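Local coordinates for protein endoglucanase (Komagataeibacter sucrofermentans, PDB 6VC5) that probably hydrolyses internal beta-1,4-glucosidic linkages in cellulose and related beta-glucans, as a member of glycoside hydrolase family 8, at residues P257-L262 and R267-A272; D115-Y120 and F166-D171. All coordinates share one frame; numbering follows the deposited sequence.

Interaction 1: P257-L262 and R267-A272; sequences PGWVDL and RSPYNA
Ser-268 and Trp-259 are joined through both main chain and side chain. Ser-268 N donates to Trp-259 O at 2.9 Å, with 161° at the hydrogen. In return Ser-268 OG accepts from Trp-259 N at 3.3 Å, and weakly from Gly-258 N at 3.0 Å. The same hydroxyl donates to Tyr-270 O (2.7 Å), which Arg-267 NH1 reaches from the opposite face of that carbonyl. Arg-267 NE donates almost straight to Ser-268 O, and NH2 bonds Ala-255 O. These bonds hold the guanidinium flat against Pro-257, whose CB sits 3.7 Å above the centre of its plane.

Outward from there, Ser-268 CB makes a CH-pi contact 3.4 Å from the centroid of the Trp-259 five-membered ring. With CG between backbone N and carbonyl carbon (chi1 55°), the indole turns back over the 267-268 peptide; Tyr-270 OH lies at its edge, 3.1 Å from Trp-259 NE1, ring planes at 84°. Arg-218 adds a cation-pi contact. Replacing the indole by an alanine is likely to leave Ser-268 CB without its ring face and Arg-218 without its partner. Bridges Pro-257/Asn-271 and Val-260/Arg-267 are isolated, so polar side chains supplement main-chain pairing where loop 267-272, before helix 274-282, folds back on 257-260.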
# COMPACT_ATOMS: atom_id res chain seq x y z
N PRO A 257 4.42 -19.21 -3.02
CA PRO A 257 4.95 -18.73 -4.30
C PRO A 257 5.14 -17.21 -4.32
O PRO A 257 4.39 -16.53 -3.73
CB PRO A 257 3.87 -19.13 -5.29
CG PRO A 257 2.62 -19.20 -4.49
CD PRO A 257 3.04 -19.68 -3.12
N GLY A 258 6.14 -16.74 -5.03
CA GLY A 258 6.28 -15.31 -5.25
C GLY A 258 5.22 -14.76 -6.18
O GLY A 258 4.78 -13.61 -6.04
N TRP A 259 4.80 -15.55 -7.16
CA TRP A 259 3.68 -15.17 -8.00
C TRP A 259 2.90 -16.40 -8.42
O TRP A 259 3.45 -17.51 -8.49
CB TRP A 259 4.09 -14.34 -9.23
CG TRP A 259 5.14 -14.91 -10.17
CD1 TRP A 259 6.45 -14.54 -10.22
CD2 TRP A 259 4.96 -15.88 -11.20
NE1 TRP A 259 7.10 -15.23 -11.21
CE2 TRP A 259 6.21 -16.06 -11.83
CE3 TRP A 259 3.86 -16.63 -11.65
CZ2 TRP A 259 6.39 -16.96 -12.88
CZ3 TRP A 259 4.05 -17.52 -12.71
CH2 TRP A 259 5.31 -17.68 -13.30
N VAL A 260 1.61 -16.19 -8.70
CA VAL A 260 0.74 -17.20 -9.30
C VAL A 260 0.03 -16.58 -10.50
O VAL A 260 -0.57 -15.50 -10.37
CB VAL A 260 -0.29 -17.74 -8.30
CG1 VAL A 260 -1.21 -18.76 -8.98
CG2 VAL A 260 0.39 -18.34 -7.10
N ASP A 261 0.07 -17.26 -11.64
CA ASP A 261 -0.61 -16.80 -12.85
C ASP A 261 -2.09 -17.14 -12.71
O ASP A 261 -2.45 -18.29 -12.47
CB ASP A 261 0.00 -17.51 -14.07
CG ASP A 261 -0.55 -17.00 -15.40
OD1 ASP A 261 0.25 -16.56 -16.26
OD2 ASP A 261 -1.77 -17.07 -15.61
N LEU A 262 -2.93 -16.12 -12.86
CA LEU A 262 -4.37 -16.27 -12.64
C LEU A 262 -5.12 -16.82 -13.85
O LEU A 262 -6.33 -17.03 -13.76
CB LEU A 262 -4.95 -14.93 -12.20
CG LEU A 262 -4.29 -14.35 -10.95
CD1 LEU A 262 -4.94 -13.02 -10.63
CD2 LEU A 262 -4.40 -15.31 -9.78
N ARG A 267 2.89 -21.30 -11.03
CA ARG A 267 3.52 -20.52 -9.98
C ARG A 267 4.97 -20.23 -10.33
O ARG A 267 5.60 -20.93 -11.14
CB ARG A 267 3.46 -21.25 -8.62
CG ARG A 267 4.13 -22.62 -8.62
CD ARG A 267 4.48 -23.06 -7.20
NE ARG A 267 5.62 -22.30 -6.71
CZ ARG A 267 5.99 -22.24 -5.43
NH1 ARG A 267 7.03 -21.50 -5.08
NH2 ARG A 267 5.33 -22.92 -4.50
N SER A 268 5.52 -19.20 -9.69
CA SER A 268 6.94 -18.93 -9.82
C SER A 268 7.74 -20.15 -9.37
O SER A 268 7.35 -20.84 -8.42
CB SER A 268 7.33 -17.73 -8.95
OG SER A 268 7.02 -17.94 -7.58
N PRO A 269 8.85 -20.46 -10.02
CA PRO A 269 9.67 -21.58 -9.54
C PRO A 269 10.26 -21.30 -8.17
O PRO A 269 10.41 -22.22 -7.36
CB PRO A 269 10.76 -21.72 -10.61
CG PRO A 269 10.77 -20.42 -11.35
CD PRO A 269 9.38 -19.85 -11.26
N TYR A 270 10.57 -20.04 -7.88
CA TYR A 270 11.12 -19.65 -6.60
C TYR A 270 9.99 -19.37 -5.61
O TYR A 270 8.83 -19.20 -6.00
CB TYR A 270 11.96 -18.39 -6.75
CG TYR A 270 11.32 -17.28 -7.55
CD1 TYR A 270 10.50 -16.33 -6.95
CD2 TYR A 270 11.58 -17.16 -8.92
CE1 TYR A 270 9.95 -15.29 -7.70
CE2 TYR A 270 11.03 -16.14 -9.67
CZ TYR A 270 10.22 -15.21 -9.06
OH TYR A 270 9.69 -14.19 -9.83
N ASN A 271 10.36 -19.30 -4.34
CA ASN A 271 9.41 -19.01 -3.28
C ASN A 271 9.43 -17.52 -2.95
O ASN A 271 10.37 -16.78 -3.28
CB ASN A 271 9.73 -19.81 -2.02
CG ASN A 271 9.74 -21.31 -2.25
OD1 ASN A 271 8.81 -21.88 -2.84
ND2 ASN A 271 10.78 -21.97 -1.76
N ALA A 272 8.37 -17.08 -2.29
CA ALA A 272 8.19 -15.70 -1.90
C ALA A 272 9.17 -15.32 -0.79
O ALA A 272 9.70 -16.18 -0.09
CB ALA A 272 6.78 -15.54 -1.35

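Interaction 2: D115-Y120 and F166-D171; sequences DAMNIY and FALTGD
All contacts within 4.5 Å are apolar and run from Leu-168 to Met-117 and Tyr-120. One methyl does the work: Leu-168 CD1 lies 3.9 Å from Tyr-120 CE2 and 4.1 Å from Met-117 CG. It meets the phenol at the ring edge, near its plane, and the leucine and tyrosine side chains cross at about a right angle. Leu-168 has CG anti to its carbonyl carbon (chi1 -71°), and chi2 of 174° extends CD1 away from the backbone, where it touches both partners. The closest CA pair, Met-117 and Leu-168, is 7.4 Å apart, and 174 Å² is buried in all.

This is helix-to-helix packing, in which the C-terminal turn of helix 159-169 leans on the middle of helix 110-126; family 8 enzymes are built on an (alpha/alpha)6 barrel of such helices.

No polar bond crosses between the segments; those present stay within one segment or go to neighbouring residues. Tyr-120 OH is hydrogen-bonded to Ser-161 OG, which ties the ring to an earlier turn of helix 159-169. Past Leu-168, Gly-170 leaves the helix with positive phi, and Asp-171 N donates to Thr-169 OG1 at 3.1 Å and 166°, an ST turn. Asp-171 then N-caps helix 172-187, its OD1 accepting from Lys-173 N.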
# COMPACT_ATOMS: atom_id res chain seq x y z
N ASP A 115 -1.75 18.91 6.97
CA ASP A 115 -1.05 18.32 5.83
C ASP A 115 -1.77 17.07 5.34
O ASP A 115 -1.94 16.87 4.12
CB ASP A 115 0.39 17.96 6.22
CG ASP A 115 1.26 19.17 6.53
OD1 ASP A 115 1.00 20.26 5.97
OD2 ASP A 115 2.24 19.02 7.31
N ALA A 116 -2.19 16.21 6.27
CA ALA A 116 -2.90 14.99 5.90
C ALA A 116 -4.21 15.31 5.21
O ALA A 116 -4.54 14.72 4.16
CB ALA A 116 -3.13 14.12 7.14
N MET A 117 -4.97 16.27 5.75
CA MET A 117 -6.26 16.63 5.18
C MET A 117 -6.10 17.23 3.78
O MET A 117 -6.94 16.98 2.90
CB MET A 117 -7.00 17.58 6.12
CG MET A 117 -7.42 16.87 7.39
SD MET A 117 -8.53 17.79 8.48
CE MET A 117 -7.49 19.15 8.89
N ASN A 118 -5.03 17.99 3.54
CA ASN A 118 -4.78 18.51 2.20
C ASN A 118 -4.56 17.38 1.20
O ASN A 118 -5.10 17.41 0.09
CB ASN A 118 -3.59 19.46 2.20
CG ASN A 118 -3.90 20.78 2.88
OD1 ASN A 118 -5.07 21.13 3.06
ND2 ASN A 118 -2.86 21.51 3.27
N ILE A 119 -3.76 16.37 1.58
CA ILE A 119 -3.54 15.22 0.69
C ILE A 119 -4.85 14.48 0.44
O ILE A 119 -5.19 14.13 -0.70
CB ILE A 119 -2.47 14.29 1.26
CG1 ILE A 119 -1.14 15.02 1.42
CG2 ILE A 119 -2.30 13.05 0.38
CD1 ILE A 119 -0.16 14.34 2.37
N TYR A 120 -5.58 14.17 1.52
CA TYR A 120 -6.81 13.40 1.37
C TYR A 120 -7.80 14.13 0.48
O TYR A 120 -8.46 13.52 -0.37
CB TYR A 120 -7.45 13.13 2.73
CG TYR A 120 -6.79 12.03 3.55
CD1 TYR A 120 -6.51 10.79 3.00
CD2 TYR A 120 -6.51 12.23 4.90
CE1 TYR A 120 -5.93 9.77 3.76
CE2 TYR A 120 -5.94 11.23 5.67
CZ TYR A 120 -5.65 10.01 5.11
OH TYR A 120 -5.09 9.01 5.87
N PHE A 166 -11.97 9.33 6.50
CA PHE A 166 -13.35 9.50 6.95
C PHE A 166 -13.42 10.02 8.38
O PHE A 166 -14.26 10.88 8.70
CB PHE A 166 -14.14 8.20 6.84
CG PHE A 166 -15.56 8.34 7.29
CD1 PHE A 166 -16.45 9.09 6.54
CD2 PHE A 166 -16.00 7.75 8.47
CE1 PHE A 166 -17.77 9.25 6.94
CE2 PHE A 166 -17.32 7.91 8.89
CZ PHE A 166 -18.19 8.66 8.12
N ALA A 167 -12.56 9.50 9.26
CA ALA A 167 -12.54 9.97 10.64
C ALA A 167 -12.20 11.45 10.74
O ALA A 167 -12.72 12.15 11.62
CB ALA A 167 -11.55 9.13 11.45
N LEU A 168 -11.34 11.96 9.84
CA LEU A 168 -10.92 13.35 9.89
C LEU A 168 -11.95 14.30 9.28
O LEU A 168 -12.09 15.43 9.76
CB LEU A 168 -9.58 13.51 9.17
CG LEU A 168 -8.35 12.93 9.84
CD1 LEU A 168 -7.15 13.06 8.90
CD2 LEU A 168 -8.06 13.60 11.17
N THR A 169 -12.67 13.87 8.24
CA THR A 169 -13.50 14.76 7.44
C THR A 169 -14.99 14.55 7.63
O THR A 169 -15.76 15.50 7.44
CB THR A 169 -13.21 14.57 5.94
OG1 THR A 169 -13.56 13.24 5.55
CG2 THR A 169 -11.74 14.79 5.64
N GLY A 170 -15.42 13.35 7.99
CA GLY A 170 -16.84 13.03 7.98
C GLY A 170 -17.48 13.00 6.61
O GLY A 170 -18.71 12.98 6.52
N ASP A 171 -16.68 13.00 5.53
CA ASP A 171 -17.21 13.05 4.17
C ASP A 171 -17.70 11.67 3.76
O ASP A 171 -16.91 10.72 3.69
CB ASP A 171 -16.12 13.53 3.22
CG ASP A 171 -16.66 13.93 1.85
OD1 ASP A 171 -17.66 13.33 1.38
OD2 ASP A 171 -16.09 14.85 1.23

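How the interactions relate
The two contacts lie on opposite sides of the chain's centre, their own centres about 38 Å apart and their nearest atoms about 27 Å apart, with no element in common. Both are partly buried and peripheral, 20 and 18 Å from that centre. Interaction 1 folds neighbouring stretches onto each other across four intervening residues, burying 426 Å² with hydrogen bonds and a CH-pi contact; such polar chemistry suits irregular loop backbone with little continuous ladder. Interaction 2 joins segments 46 residues apart on two helices over 174 Å², without a crossing hydrogen bond, consistent with helical backbones that largely bond within themselves and present side chains to each other.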